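Local coordinates for protein monooxygenase (Agrobacterium tumefaciens, PDB 2I7G) that probably acts as a flavin-dependent monooxygenase of the luciferase-like family, with a TIM-barrel fold and a two-subunit assembly, at residues 78-81 with 82-85; 111-114 with 115-119. All blocks are in the same frame, centred on the assembly; numbering follows the deposited sequence.

Contact 1 (78-81 with 82-85)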
ATOM      1  N   VAL B  78      -1.092  -7.045  -9.913  1.00 22.81           N
ATOM      2  CA  VAL B  78      -1.702  -6.074  -8.961  1.00 22.84           C
ATOM      3  C   VAL B  78      -2.844  -6.726  -8.189  1.00 23.23           C
ATOM      4  O   VAL B  78      -3.994  -6.733  -8.638  1.00 24.96           O
ATOM      5  CB  VAL B  78      -2.133  -4.772  -9.648  1.00 23.71           C
ATOM      6  CG1 VAL B  78      -2.798  -3.802  -8.622  1.00 22.81           C
ATOM      7  CG2 VAL B  78      -0.843  -4.101 -10.313  1.00 23.69           C
ATOM      8  N   SER B  79      -2.519  -7.278  -7.034  1.00 22.03           N
ATOM      9  CA  SER B  79      -3.535  -7.715  -6.081  1.00 21.92           C
ATOM     10  C   SER B  79      -3.764  -6.623  -5.044  1.00 21.89           C
ATOM     11  O   SER B  79      -4.704  -6.696  -4.262  1.00 22.00           O
ATOM     12  CB  SER B  79      -3.118  -8.989  -5.366  1.00 22.19           C
ATOM     13  OG  SER B  79      -1.924  -8.769  -4.598  1.00 22.33           O
ATOM     14  N   SER B  80      -2.888  -5.608  -5.045  1.00 22.38           N
ATOM     15  CA  SER B  80      -3.019  -4.493  -4.081  1.00 23.14           C
ATOM     16  C   SER B  80      -2.829  -3.163  -4.802  1.00 22.46           C
ATOM     17  O   SER B  80      -1.717  -2.611  -4.810  1.00 22.60           O
ATOM     18  CB  SER B  80      -2.031  -4.681  -2.905  1.00 23.40           C
ATOM     19  OG  SER B  80      -2.199  -3.661  -1.931  1.00 23.34           O
ATOM     20  N   PRO B  81      -3.899  -2.662  -5.448  1.00 23.96           N
ATOM     21  CA  PRO B  81      -3.790  -1.413  -6.232  1.00 23.66           C
ATOM     22  C   PRO B  81      -3.289  -0.218  -5.391  1.00 23.40           C
ATOM     23  O   PRO B  81      -2.470   0.547  -5.882  1.00 22.80           O
ATOM     24  CB  PRO B  81      -5.207  -1.162  -6.786  1.00 25.12           C
ATOM     25  CG  PRO B  81      -6.100  -2.220  -6.187  1.00 26.05           C
ATOM     26  CD  PRO B  81      -5.239  -3.295  -5.535  1.00 23.72           C
ATOM     27  N   SER B  82      -3.780  -0.061  -4.154  1.00 22.50           N
ATOM     28  CA  SER B  82      -3.320   1.082  -3.334  1.00 22.53           C
ATOM     29  C   SER B  82      -1.790   1.089  -3.141  1.00 22.61           C
ATOM     30  O   SER B  82      -1.162   2.166  -3.133  1.00 23.13           O
ATOM     31  CB  SER B  82      -4.041   1.073  -1.967  1.00 21.92           C
ATOM     32  OG  SER B  82      -3.783  -0.132  -1.241  1.00 22.62           O
ATOM     33  N   THR B  83      -1.195  -0.100  -2.980  1.00 21.61           N
ATOM     34  CA  THR B  83       0.260  -0.198  -2.769  1.00 21.33           C
ATOM     35  C   THR B  83       1.013   0.360  -4.002  1.00 22.23           C
ATOM     36  O   THR B  83       1.938   1.165  -3.887  1.00 21.86           O
ATOM     37  CB  THR B  83       0.697  -1.656  -2.419  1.00 21.93           C
ATOM     38  OG1 THR B  83      -0.115  -2.156  -1.319  1.00 20.77           O
ATOM     39  CG2 THR B  83       2.189  -1.690  -2.039  1.00 19.99           C
ATOM     40  N   VAL B  84       0.594  -0.077  -5.193  1.00 21.87           N
ATOM     41  CA  VAL B  84       1.181   0.431  -6.410  1.00 21.42           C
ATOM     42  C   VAL B  84       0.886   1.945  -6.649  1.00 20.77           C
ATOM     43  O   VAL B  84       1.799   2.688  -7.093  1.00 19.87           O
ATOM     44  CB  VAL B  84       0.803  -0.467  -7.647  1.00 20.54           C
ATOM     45  CG1 VAL B  84       1.532   0.068  -8.859  1.00 21.40           C
ATOM     46  CG2 VAL B  84       1.209  -1.947  -7.397  1.00 21.08           C
ATOM     47  N   LEU B  85      -0.328   2.397  -6.323  1.00 21.23           N
ATOM     48  CA  LEU B  85      -0.730   3.811  -6.526  1.00 20.99           C
ATOM     49  C   LEU B  85       0.116   4.709  -5.624  1.00 20.97           C
ATOM     50  O   LEU B  85       0.382   5.854  -5.968  1.00 20.55           O
ATOM     51  CB  LEU B  85      -2.235   4.039  -6.288  1.00 21.05           C
ATOM     52  CG  LEU B  85      -3.143   3.316  -7.329  1.00 22.81           C
ATOM     53  CD1 LEU B  85      -4.595   3.401  -6.908  1.00 25.48           C
ATOM     54  CD2 LEU B  85      -2.895   3.864  -8.806  1.00 23.11           C
TER

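Contact 2 (111-114 with 115-119)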
ATOM      1  N   ARG B 111      -9.212  -0.758   6.297  1.00 20.41           N
ATOM      2  CA  ARG B 111      -7.905  -0.819   5.627  1.00 20.87           C
ATOM      3  C   ARG B 111      -7.905  -0.107   4.284  1.00 20.47           C
ATOM      4  O   ARG B 111      -6.954   0.606   3.975  1.00 20.79           O
ATOM      5  CB  ARG B 111      -7.421  -2.271   5.409  1.00 20.45           C
ATOM      6  CG  ARG B 111      -7.344  -3.086   6.680  1.00 20.15           C
ATOM      7  CD  ARG B 111      -6.179  -2.594   7.568  1.00 20.52           C
ATOM      8  NE  ARG B 111      -5.981  -3.572   8.659  1.00 19.24           N
ATOM      9  CZ  ARG B 111      -5.047  -3.471   9.590  1.00 22.78           C
ATOM     10  NH1 ARG B 111      -4.201  -2.451   9.585  1.00 20.26           N
ATOM     11  NH2 ARG B 111      -4.953  -4.402  10.540  1.00 19.60           N
ATOM     12  N   VAL B 112      -8.956  -0.324   3.486  1.00 21.23           N
ATOM     13  CA  VAL B 112      -9.050   0.306   2.177  1.00 20.86           C
ATOM     14  C   VAL B 112      -9.009   1.825   2.380  1.00 19.93           C
ATOM     15  O   VAL B 112      -8.235   2.526   1.720  1.00 20.68           O
ATOM     16  CB  VAL B 112     -10.331  -0.155   1.450  1.00 21.19           C
ATOM     17  CG1 VAL B 112     -10.565   0.737   0.200  1.00 23.15           C
ATOM     18  CG2 VAL B 112     -10.158  -1.687   1.084  1.00 21.50           C
ATOM     19  N   PHE B 113      -9.807   2.330   3.306  1.00 20.25           N
ATOM     20  CA  PHE B 113      -9.823   3.768   3.540  1.00 20.80           C
ATOM     21  C   PHE B 113      -8.449   4.278   3.962  1.00 21.30           C
ATOM     22  O   PHE B 113      -7.999   5.305   3.475  1.00 20.95           O
ATOM     23  CB  PHE B 113     -10.864   4.153   4.590  1.00 22.31           C
ATOM     24  CG  PHE B 113     -10.976   5.649   4.805  1.00 22.80           C
ATOM     25  CD1 PHE B 113     -11.602   6.472   3.857  1.00 26.09           C
ATOM     26  CD2 PHE B 113     -10.414   6.231   5.913  1.00 25.83           C
ATOM     27  CE1 PHE B 113     -11.682   7.870   4.052  1.00 26.81           C
ATOM     28  CE2 PHE B 113     -10.531   7.621   6.131  1.00 24.55           C
ATOM     29  CZ  PHE B 113     -11.150   8.428   5.187  1.00 25.97           C
ATOM     30  N   GLN B 114      -7.788   3.558   4.864  1.00 20.11           N
ATOM     31  CA  GLN B 114      -6.461   3.978   5.350  1.00 19.69           C
ATOM     32  C   GLN B 114      -5.427   3.965   4.229  1.00 19.89           C
ATOM     33  O   GLN B 114      -4.607   4.896   4.095  1.00 19.99           O
ATOM     34  CB  GLN B 114      -5.993   3.075   6.506  1.00 19.41           C
ATOM     35  CG  GLN B 114      -6.829   3.283   7.780  1.00 18.99           C
ATOM     36  CD  GLN B 114      -6.370   2.401   8.897  1.00 21.34           C
ATOM     37  OE1 GLN B 114      -6.099   1.220   8.708  1.00 22.42           O
ATOM     38  NE2 GLN B 114      -6.300   2.979  10.091  1.00 22.51           N
ATOM     39  N   GLN B 115      -5.469   2.932   3.406  1.00 20.33           N
ATOM     40  CA  GLN B 115      -4.530   2.828   2.296  1.00 20.81           C
ATOM     41  C   GLN B 115      -4.719   3.957   1.269  1.00 21.45           C
ATOM     42  O   GLN B 115      -3.759   4.665   0.902  1.00 20.35           O
ATOM     43  CB  GLN B 115      -4.635   1.443   1.640  1.00 20.93           C
ATOM     44  CG  GLN B 115      -4.110   0.275   2.538  1.00 21.93           C
ATOM     45  CD  GLN B 115      -4.770  -1.052   2.129  1.00 27.36           C
ATOM     46  OE1 GLN B 115      -5.360  -1.153   1.053  1.00 27.83           O
ATOM     47  NE2 GLN B 115      -4.703  -2.050   3.013  1.00 24.60           N
ATOM     48  N   PHE B 116      -5.968   4.195   0.866  1.00 21.54           N
ATOM     49  CA  PHE B 116      -6.216   5.251  -0.128  1.00 22.19           C
ATOM     50  C   PHE B 116      -6.072   6.666   0.479  1.00 21.47           C
ATOM     51  O   PHE B 116      -5.695   7.589  -0.252  1.00 22.35           O
ATOM     52  CB  PHE B 116      -7.559   5.060  -0.821  1.00 21.87           C
ATOM     53  CG  PHE B 116      -7.526   3.973  -1.853  1.00 23.07           C
ATOM     54  CD1 PHE B 116      -7.255   4.287  -3.188  1.00 24.03           C
ATOM     55  CD2 PHE B 116      -7.708   2.641  -1.485  1.00 23.69           C
ATOM     56  CE1 PHE B 116      -7.189   3.225  -4.172  1.00 26.80           C
ATOM     57  CE2 PHE B 116      -7.680   1.583  -2.446  1.00 23.97           C
ATOM     58  CZ  PHE B 116      -7.401   1.892  -3.791  1.00 26.40           C
ATOM     59  N   SER B 117      -6.351   6.831   1.782  0.50 21.60           N
ATOM     60  CA  SER B 117      -6.077   8.104   2.475  0.50 20.88           C
ATOM     61  C   SER B 117      -4.558   8.369   2.466  0.50 20.86           C
ATOM     62  O   SER B 117      -4.112   9.497   2.277  0.50 21.03           O
ATOM     63  CB  SER B 117      -6.633   8.093   3.908  0.50 19.60           C
ATOM     64  OG  SER B 117      -8.048   8.191   3.885  0.50 18.96           O
ATOM     65  N   THR B 118      -3.766   7.307   2.636  1.00 19.94           N
ATOM     66  CA  THR B 118      -2.302   7.441   2.581  1.00 19.88           C
ATOM     67  C   THR B 118      -1.857   7.861   1.160  1.00 20.23           C
ATOM     68  O   THR B 118      -1.042   8.762   0.991  1.00 19.90           O
ATOM     69  CB  THR B 118      -1.640   6.150   3.073  1.00 19.53           C
ATOM     70  OG1 THR B 118      -2.028   5.920   4.442  1.00 20.07           O
ATOM     71  CG2 THR B 118      -0.112   6.306   3.046  1.00 20.49           C
ATOM     72  N   VAL B 119      -2.450   7.242   0.141  1.00 19.94           N
ATOM     73  CA  VAL B 119      -2.136   7.610  -1.257  1.00 20.88           C
ATOM     74  C   VAL B 119      -2.549   9.070  -1.469  1.00 20.60           C
ATOM     75  O   VAL B 119      -1.837   9.835  -2.150  1.00 21.68           O
ATOM     76  CB  VAL B 119      -2.887   6.709  -2.237  1.00 20.71           C
ATOM     77  CG1 VAL B 119      -2.612   7.187  -3.667  1.00 21.78           C
ATOM     78  CG2 VAL B 119      -2.386   5.253  -2.127  1.00 22.04           C
TER

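Contact 1 (78-81 with 82-85)
The first torsions of S80 and T83 together bring their hydroxyls to each other. In S80 the OG is anti to the backbone N (chi1 -177°), beside the carbonyl carbon. In T83 the OG1 is anti to the carbonyl carbon (chi1 -52°), beside the backbone N. The two oxygens, S80 OG and T83 OG1, lie 2.6 Å apart. This is a short hydrogen bond, and either hydroxyl could be the donor. S80 occupies the N-cap position, but its side chain makes no capping bond to the backbone. Its carbonyl is held loosely instead. S80 O takes weak bonds from T83 N at 3.2 Å and V84 N at 3.5 Å. The first firm backbone bond of the turn runs from L85 N to P81 O, 2.9 Å long and nearly along the C=O axis. The side chain of L85 also comes close to this carbonyl, and L85 CG lies 3.2 Å from P81 O. V78 reaches the helix with one branch. Its CG2 meets V84 CG2 at 4.2 Å, a light apolar contact in which the two side chains cross obliquely. P81 is the first residue of the helix, where a proline ring costs no helical hydrogen bond.

P81, V84 and L85 pack on L68 of strand 65-68, and V84 also meets L48 and L51 of helix 40-60. Q115 of the second subunit packs against S80, and A86 of that subunit against T83, so the hydroxyl pair is buried at the dimer interface. The arrangement is a helix N-terminus with proline in the first turn, directly after the N-cap residue S80. It opens helix 81-89 on the outside of the TIM barrel.

Contact 2 (111-114 with 115-119)
Q114 O is gripped twice by T118. The backbone T118 N donates to Q114 O at 2.9 Å, and the hydroxyl T118 OG1 donates to the same Q114 O at 2.8 Å. The two donors come from opposite faces of the carbonyl plane, each tilted about 30° from it. The first torsion of T118 sets OG1 anti to its own carbonyl carbon (chi1 -61°), beside the backbone N, and from there it reaches back to Q114 O. One residue earlier, S117 N donates to F113 O at 2.8 Å. The S117 side chain has two conformers. In one of them OG also lies near F113 O and over a face of the F113 ring, but this placement is doubtful.

The apolar side of the turn is formed by V112 and F116. Their side chains lie side by side and point the same way, with V112 CG1 3.8 Å from F116 CD2. V112 O approaches the F116 ring at its edge, in plane, and takes the straight backbone bond from F116 N (172° at the hydrogen). The extended Q115 side chain passes R111 O, with Q115 CG 3.2 Å from that oxygen. Q115 NE2 lies beside R111 CB, and Q115 OE1 is hydrogen-bonded to S82 OG of helix 81-89. The guanidinium of R111 leads away to the second subunit, where it bonds to S106 O, forms a salt bridge with E70 and makes a cation-pi contact with F143.

F113 packs on L161 and L164 of helix 150-166, while V112 and F116 face I129 of strand 127-131. A threonine hydroxyl bonded to the carbonyl four residues earlier is a familiar helix motif. Here T118 makes it in helix 109-122, the helix of a beta-alpha-beta unit of the TIM barrel.

Contacts 1 and 2 lie on neighbouring barrel helices, 81-89 and 109-122, with their centres about 11 Å apart. They meet directly. S82 OG of contact 1 and Q115 OE1 of contact 2 are 3.0 Å apart, a probable hydrogen bond. Beside it the packing is apolar: S82 CB lies 3.7 Å from F116 CE2, and L85 CD1 lies 3.8 Å from F116 CE1. V84 of contact 1 packs on T118 of the second subunit, and Q115 of contact 2 packs on Q115 of that subunit. The side chains between contacts 1 and 2 thus join the adjacent helices, and both contacts border the second subunit.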